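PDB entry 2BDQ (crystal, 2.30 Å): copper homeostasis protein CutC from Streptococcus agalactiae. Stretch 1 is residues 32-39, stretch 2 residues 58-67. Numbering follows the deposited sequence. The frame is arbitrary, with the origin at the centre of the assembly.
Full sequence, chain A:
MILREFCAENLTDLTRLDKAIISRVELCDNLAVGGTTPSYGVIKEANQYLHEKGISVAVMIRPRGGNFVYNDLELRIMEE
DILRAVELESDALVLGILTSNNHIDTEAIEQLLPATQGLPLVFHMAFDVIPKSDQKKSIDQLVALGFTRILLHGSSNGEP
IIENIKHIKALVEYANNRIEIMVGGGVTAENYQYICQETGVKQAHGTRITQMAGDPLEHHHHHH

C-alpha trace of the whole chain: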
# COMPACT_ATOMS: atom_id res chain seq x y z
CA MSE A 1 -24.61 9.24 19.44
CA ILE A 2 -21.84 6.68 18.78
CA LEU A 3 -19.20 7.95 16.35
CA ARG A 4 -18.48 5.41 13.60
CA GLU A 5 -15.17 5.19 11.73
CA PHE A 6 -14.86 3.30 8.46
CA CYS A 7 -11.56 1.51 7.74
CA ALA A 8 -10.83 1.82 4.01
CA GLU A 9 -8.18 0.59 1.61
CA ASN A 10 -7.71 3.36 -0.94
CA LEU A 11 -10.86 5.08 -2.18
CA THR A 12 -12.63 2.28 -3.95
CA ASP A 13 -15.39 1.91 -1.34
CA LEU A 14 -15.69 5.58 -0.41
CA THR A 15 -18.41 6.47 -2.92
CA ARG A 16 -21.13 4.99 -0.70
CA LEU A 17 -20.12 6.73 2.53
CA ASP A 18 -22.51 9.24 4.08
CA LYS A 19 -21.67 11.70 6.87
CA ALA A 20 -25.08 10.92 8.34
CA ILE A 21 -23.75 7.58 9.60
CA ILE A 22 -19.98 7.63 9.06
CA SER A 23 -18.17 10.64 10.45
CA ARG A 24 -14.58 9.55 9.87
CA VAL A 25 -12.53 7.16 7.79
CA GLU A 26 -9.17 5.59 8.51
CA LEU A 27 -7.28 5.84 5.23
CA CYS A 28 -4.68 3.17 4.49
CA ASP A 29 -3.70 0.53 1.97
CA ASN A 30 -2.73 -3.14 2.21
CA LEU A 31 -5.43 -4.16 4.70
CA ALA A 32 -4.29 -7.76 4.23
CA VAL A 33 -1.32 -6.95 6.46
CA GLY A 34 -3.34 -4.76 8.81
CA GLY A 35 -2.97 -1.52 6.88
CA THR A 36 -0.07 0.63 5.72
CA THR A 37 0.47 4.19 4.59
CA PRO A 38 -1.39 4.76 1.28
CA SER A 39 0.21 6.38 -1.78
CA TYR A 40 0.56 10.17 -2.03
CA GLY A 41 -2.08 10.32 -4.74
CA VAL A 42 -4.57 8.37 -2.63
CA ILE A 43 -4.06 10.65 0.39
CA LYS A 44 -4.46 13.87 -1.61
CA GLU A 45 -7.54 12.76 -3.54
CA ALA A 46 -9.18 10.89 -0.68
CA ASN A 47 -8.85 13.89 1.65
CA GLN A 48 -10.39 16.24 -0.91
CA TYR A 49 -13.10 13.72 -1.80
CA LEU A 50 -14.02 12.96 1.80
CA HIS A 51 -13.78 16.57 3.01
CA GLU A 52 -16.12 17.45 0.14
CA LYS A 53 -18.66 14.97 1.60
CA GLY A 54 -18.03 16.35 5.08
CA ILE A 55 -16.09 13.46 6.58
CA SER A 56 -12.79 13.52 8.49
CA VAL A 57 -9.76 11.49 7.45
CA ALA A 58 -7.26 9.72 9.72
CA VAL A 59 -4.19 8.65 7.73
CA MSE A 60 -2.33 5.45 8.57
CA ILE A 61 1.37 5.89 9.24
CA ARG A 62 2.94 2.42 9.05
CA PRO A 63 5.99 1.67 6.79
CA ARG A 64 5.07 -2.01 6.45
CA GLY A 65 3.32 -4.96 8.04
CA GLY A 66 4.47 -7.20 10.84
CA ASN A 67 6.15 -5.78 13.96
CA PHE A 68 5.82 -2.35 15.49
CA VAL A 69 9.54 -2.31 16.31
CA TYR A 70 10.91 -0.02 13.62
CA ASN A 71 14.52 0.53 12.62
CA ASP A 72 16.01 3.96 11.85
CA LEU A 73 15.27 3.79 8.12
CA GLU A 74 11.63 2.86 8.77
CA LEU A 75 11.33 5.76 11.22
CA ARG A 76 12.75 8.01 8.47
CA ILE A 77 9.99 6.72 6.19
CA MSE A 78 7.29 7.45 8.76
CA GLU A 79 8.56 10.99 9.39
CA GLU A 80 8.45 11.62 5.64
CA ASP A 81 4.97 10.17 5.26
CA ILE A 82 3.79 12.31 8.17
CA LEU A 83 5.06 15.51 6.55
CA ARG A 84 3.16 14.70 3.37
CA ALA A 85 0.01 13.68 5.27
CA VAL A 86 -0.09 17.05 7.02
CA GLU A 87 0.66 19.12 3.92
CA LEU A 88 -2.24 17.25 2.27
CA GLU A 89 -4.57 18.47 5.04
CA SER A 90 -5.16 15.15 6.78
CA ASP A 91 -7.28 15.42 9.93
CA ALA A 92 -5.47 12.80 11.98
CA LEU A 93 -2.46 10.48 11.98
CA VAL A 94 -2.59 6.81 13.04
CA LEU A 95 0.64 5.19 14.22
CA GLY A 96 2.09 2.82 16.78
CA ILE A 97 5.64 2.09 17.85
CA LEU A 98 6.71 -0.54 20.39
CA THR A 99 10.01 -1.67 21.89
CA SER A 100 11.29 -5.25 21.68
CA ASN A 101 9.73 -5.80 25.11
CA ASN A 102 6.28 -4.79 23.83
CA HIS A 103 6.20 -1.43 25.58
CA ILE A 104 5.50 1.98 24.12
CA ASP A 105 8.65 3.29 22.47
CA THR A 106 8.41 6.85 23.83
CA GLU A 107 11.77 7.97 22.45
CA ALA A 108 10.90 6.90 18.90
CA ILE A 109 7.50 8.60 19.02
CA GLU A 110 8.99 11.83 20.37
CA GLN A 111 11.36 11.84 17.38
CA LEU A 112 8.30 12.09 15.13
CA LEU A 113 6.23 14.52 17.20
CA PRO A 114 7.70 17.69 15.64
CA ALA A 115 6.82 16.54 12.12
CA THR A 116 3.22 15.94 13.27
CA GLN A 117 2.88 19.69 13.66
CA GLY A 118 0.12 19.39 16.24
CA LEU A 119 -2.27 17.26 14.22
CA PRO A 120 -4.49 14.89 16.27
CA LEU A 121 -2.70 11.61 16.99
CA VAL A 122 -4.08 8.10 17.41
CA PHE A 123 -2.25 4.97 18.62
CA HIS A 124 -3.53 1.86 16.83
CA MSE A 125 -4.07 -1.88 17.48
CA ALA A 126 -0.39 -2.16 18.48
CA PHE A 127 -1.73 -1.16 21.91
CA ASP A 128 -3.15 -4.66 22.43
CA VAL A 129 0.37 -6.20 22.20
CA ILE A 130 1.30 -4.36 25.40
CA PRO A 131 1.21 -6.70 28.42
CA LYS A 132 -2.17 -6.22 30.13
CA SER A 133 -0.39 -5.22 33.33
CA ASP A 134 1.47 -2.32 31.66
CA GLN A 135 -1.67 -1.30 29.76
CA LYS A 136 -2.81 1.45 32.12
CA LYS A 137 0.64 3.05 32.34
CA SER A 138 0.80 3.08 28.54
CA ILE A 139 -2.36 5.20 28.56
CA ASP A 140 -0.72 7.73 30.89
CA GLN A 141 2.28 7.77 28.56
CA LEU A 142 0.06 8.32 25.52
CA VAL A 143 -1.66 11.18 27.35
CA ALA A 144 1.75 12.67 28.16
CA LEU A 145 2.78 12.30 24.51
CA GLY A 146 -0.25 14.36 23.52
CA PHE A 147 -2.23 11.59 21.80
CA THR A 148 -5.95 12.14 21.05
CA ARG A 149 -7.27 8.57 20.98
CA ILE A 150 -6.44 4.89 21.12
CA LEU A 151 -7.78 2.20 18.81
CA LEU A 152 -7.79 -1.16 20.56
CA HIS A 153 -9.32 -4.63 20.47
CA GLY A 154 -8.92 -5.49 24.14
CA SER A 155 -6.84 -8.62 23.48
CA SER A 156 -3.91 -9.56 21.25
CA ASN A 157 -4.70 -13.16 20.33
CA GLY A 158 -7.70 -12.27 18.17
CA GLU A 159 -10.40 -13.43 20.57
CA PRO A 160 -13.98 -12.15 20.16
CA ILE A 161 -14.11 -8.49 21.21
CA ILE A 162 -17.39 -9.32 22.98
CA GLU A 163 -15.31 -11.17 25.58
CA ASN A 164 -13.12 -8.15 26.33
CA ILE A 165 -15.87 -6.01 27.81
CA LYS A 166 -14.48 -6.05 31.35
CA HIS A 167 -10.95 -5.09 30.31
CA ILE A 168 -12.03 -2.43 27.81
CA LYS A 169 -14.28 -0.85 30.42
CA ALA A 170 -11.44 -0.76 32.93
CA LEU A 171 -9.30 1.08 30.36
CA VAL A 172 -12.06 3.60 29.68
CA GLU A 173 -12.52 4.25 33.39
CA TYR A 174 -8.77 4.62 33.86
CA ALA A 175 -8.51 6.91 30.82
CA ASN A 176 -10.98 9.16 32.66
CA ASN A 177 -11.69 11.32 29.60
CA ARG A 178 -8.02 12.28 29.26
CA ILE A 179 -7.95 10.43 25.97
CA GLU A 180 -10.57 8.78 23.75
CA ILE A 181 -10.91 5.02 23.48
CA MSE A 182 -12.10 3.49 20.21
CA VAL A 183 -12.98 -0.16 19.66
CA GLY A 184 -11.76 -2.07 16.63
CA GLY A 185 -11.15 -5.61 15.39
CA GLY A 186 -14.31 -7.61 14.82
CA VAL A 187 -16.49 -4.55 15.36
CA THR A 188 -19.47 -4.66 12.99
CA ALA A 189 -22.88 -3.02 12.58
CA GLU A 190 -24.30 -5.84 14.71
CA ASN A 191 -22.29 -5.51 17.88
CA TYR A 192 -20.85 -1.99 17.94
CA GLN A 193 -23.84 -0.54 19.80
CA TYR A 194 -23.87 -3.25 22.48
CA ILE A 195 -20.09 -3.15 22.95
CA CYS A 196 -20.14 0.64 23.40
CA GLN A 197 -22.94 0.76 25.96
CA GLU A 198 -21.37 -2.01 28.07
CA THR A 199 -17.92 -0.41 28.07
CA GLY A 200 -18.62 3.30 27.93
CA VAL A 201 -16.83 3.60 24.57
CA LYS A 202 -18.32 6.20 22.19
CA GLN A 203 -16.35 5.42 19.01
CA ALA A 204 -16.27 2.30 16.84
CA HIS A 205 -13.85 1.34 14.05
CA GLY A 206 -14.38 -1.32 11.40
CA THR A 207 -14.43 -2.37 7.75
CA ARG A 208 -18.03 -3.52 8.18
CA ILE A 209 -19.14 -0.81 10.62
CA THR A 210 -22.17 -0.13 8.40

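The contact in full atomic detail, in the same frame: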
# COMPACT_ATOMS: atom_id res chain seq x y z
N ALA A 32 -4.62 -6.36 4.03
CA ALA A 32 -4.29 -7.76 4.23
C ALA A 32 -3.21 -7.91 5.30
O ALA A 32 -3.13 -8.94 5.97
CB ALA A 32 -3.81 -8.38 2.93
N VAL A 33 -2.39 -6.88 5.47
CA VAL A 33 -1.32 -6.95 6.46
C VAL A 33 -1.66 -6.07 7.67
O VAL A 33 -0.84 -5.86 8.56
CB VAL A 33 0.04 -6.53 5.81
CG1 VAL A 33 0.12 -5.02 5.65
CG2 VAL A 33 1.18 -7.05 6.64
N GLY A 34 -2.90 -5.58 7.70
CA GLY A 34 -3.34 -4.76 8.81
C GLY A 34 -3.39 -3.28 8.49
O GLY A 34 -3.81 -2.47 9.32
N GLY A 35 -2.94 -2.91 7.29
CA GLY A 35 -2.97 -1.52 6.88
C GLY A 35 -1.64 -0.79 6.90
O GLY A 35 -0.92 -0.83 7.89
N THR A 36 -1.31 -0.13 5.80
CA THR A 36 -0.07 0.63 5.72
C THR A 36 -0.39 2.02 5.18
O THR A 36 -1.53 2.33 4.85
CB THR A 36 0.97 -0.02 4.78
OG1 THR A 36 0.45 -0.08 3.45
CG2 THR A 36 1.33 -1.42 5.25
N THR A 37 0.64 2.84 5.10
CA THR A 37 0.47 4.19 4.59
C THR A 37 0.15 4.11 3.11
O THR A 37 0.87 3.46 2.34
CB THR A 37 1.76 4.99 4.75
OG1 THR A 37 2.15 4.99 6.13
CG2 THR A 37 1.55 6.43 4.28
N PRO A 38 -0.96 4.75 2.68
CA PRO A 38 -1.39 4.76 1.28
C PRO A 38 -0.49 5.67 0.44
O PRO A 38 0.29 6.45 0.98
CB PRO A 38 -2.83 5.26 1.36
CG PRO A 38 -2.79 6.18 2.55
CD PRO A 38 -1.95 5.43 3.55
N SER A 39 -0.60 5.57 -0.88
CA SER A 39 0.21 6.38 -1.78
C SER A 39 -0.13 7.87 -1.62
O SER A 39 -1.17 8.23 -1.07
CB SER A 39 -0.00 5.96 -3.23
OG SER A 39 -1.27 6.40 -3.71
N ALA A 58 -8.40 10.05 8.86
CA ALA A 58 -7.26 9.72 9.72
C ALA A 58 -6.33 8.87 8.85
O ALA A 58 -6.70 7.77 8.42
CB ALA A 58 -7.73 8.92 10.94
N VAL A 59 -5.13 9.37 8.58
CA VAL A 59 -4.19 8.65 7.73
C VAL A 59 -3.26 7.70 8.48
O VAL A 59 -2.62 8.07 9.46
CB VAL A 59 -3.33 9.64 6.90
CG1 VAL A 59 -2.32 8.89 6.05
CG2 VAL A 59 -4.24 10.48 6.02
N MSE A 60 -3.19 6.47 7.98
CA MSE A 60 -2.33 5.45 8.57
C MSE A 60 -0.86 5.72 8.29
O MSE A 60 -0.45 5.96 7.15
CB MSE A 60 -2.69 4.06 8.02
CG MSE A 60 -3.32 3.13 9.04
SE MSE A 60 -2.00 2.52 10.33
CE MSE A 60 -2.58 0.69 10.52
N ILE A 61 -0.06 5.69 9.35
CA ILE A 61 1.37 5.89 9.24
C ILE A 61 2.03 4.60 9.72
O ILE A 61 2.27 4.41 10.91
CB ILE A 61 1.87 7.06 10.14
CG1 ILE A 61 1.11 8.35 9.80
CG2 ILE A 61 3.37 7.23 9.96
CD1 ILE A 61 1.38 8.89 8.40
N ARG A 62 2.31 3.70 8.77
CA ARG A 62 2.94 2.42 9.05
C ARG A 62 3.71 2.05 7.78
O ARG A 62 3.12 1.82 6.74
CB ARG A 62 1.87 1.38 9.36
CG ARG A 62 2.39 0.05 9.87
CD ARG A 62 1.21 -0.82 10.26
NE ARG A 62 1.59 -2.15 10.71
CZ ARG A 62 0.82 -3.22 10.61
NH1 ARG A 62 -0.39 -3.12 10.06
NH2 ARG A 62 1.24 -4.40 11.04
N PRO A 63 5.05 1.99 7.87
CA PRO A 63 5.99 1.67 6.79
C PRO A 63 5.92 0.26 6.20
O PRO A 63 6.49 0.00 5.14
CB PRO A 63 7.34 1.96 7.42
CG PRO A 63 7.12 1.45 8.81
CD PRO A 63 5.76 2.01 9.16
N ARG A 64 5.23 -0.63 6.89
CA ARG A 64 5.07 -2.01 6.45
C ARG A 64 4.28 -2.83 7.46
O ARG A 64 3.89 -2.32 8.52
CB ARG A 64 6.43 -2.66 6.19
CG ARG A 64 7.43 -2.45 7.31
CD ARG A 64 7.67 -3.72 8.11
NE ARG A 64 8.68 -3.52 9.14
CZ ARG A 64 8.53 -3.88 10.41
NH1 ARG A 64 7.40 -4.46 10.80
NH2 ARG A 64 9.48 -3.64 11.31
N GLY A 65 4.05 -4.09 7.14
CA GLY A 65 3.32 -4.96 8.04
C GLY A 65 4.24 -5.64 9.02
O GLY A 65 5.45 -5.41 9.03
N GLY A 66 3.67 -6.50 9.86
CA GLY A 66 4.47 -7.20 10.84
C GLY A 66 4.62 -6.37 12.10
O GLY A 66 3.69 -5.64 12.48
N ASN A 67 5.78 -6.49 12.74
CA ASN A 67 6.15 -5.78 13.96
C ASN A 67 5.86 -4.30 14.02
O ASN A 67 5.59 -3.67 13.01
CB ASN A 67 7.66 -5.90 14.21
CG ASN A 67 8.03 -7.08 15.05
OD1 ASN A 67 9.22 -7.34 15.27
ND2 ASN A 67 7.03 -7.81 15.53
O HOH W 1 1.02 -7.44 9.88

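The most unusual feature of this contact is a single extended arginine that reads the backbone of a glycine-containing turn, donating to carbonyl groups rather than to any acidic side chain. Arg 62 of CutC has its first three chi angles all in the t range, so although its CA-to-CB bond points sideways, the guanidinium reaches across to stretch 1. There NH1 of Arg 62 donates to Gly 35 O at 3.2 Å, with the oxygen lying at the guanidinium edge, near its plane. The same NH1 makes a weak bond to Val 33 O, also 3.2 Å away but approached obliquely, at an N-H...acceptor angle of 132°. The other terminal nitrogen, Arg 62 NH2, turns back to its own stretch and donates to Gly 66 O at 3.1 Å.

A water extends this arrangement. It donates to Val 33 O (2.8 Å) and accepts from Gly 66 N (2.8 Å), with a weak bond from Arg 62 NH2 at 3.3 Å, and so joins the two backbones beside the guanidinium.

The principle illustrated is that a long side chain can pack against a turn only where the turn leaves it room. At Gly 34 an ideal CB would lie 2.8 Å from Arg 62 NH1, a clash; its positive phi of 103° would also jam a CB against the preceding carbonyl oxygen. Gly 35, with phi 105°, carries the same backbone restriction, and a CB there would sit tightly, 3.4 Å from the CE of Met 60, a selenomethionine. On the facing stretch Gly 65 admits Val 33: CG2 of Val 33 comes within 3.3 Å of Gly 65 CA, and an ideal CB on Gly 65 would fall 1.8 Å from that methyl.

Thr 37 supplies a second, more compact anchor. Its backbone N donates to Arg 62 O at 3.1 Å, while its side-chain OG1 accepts from Arg 62 N at 2.9 Å. Both polar groups of the Arg 62 backbone are thereby engaged by one residue. The hydroxyl OG1 also lies 3.0 Å from Met 60 O, and that same carbonyl oxygen receives a CA-H...O contact from Thr 37 CA at 3.2 Å.

Looser contacts fill in around these links. The CE methyl of Met 60 lies 3.5 Å from Gly 35 O, a van der Waals approach to a polar atom, whereas the apolar side-chain contact is between Pro 38 CD and Val 59 CG1, at 4.3 Å. Altogether the stretches bury 466 Å², counting both sides, with Arg 62 contributing the largest covered area of any residue.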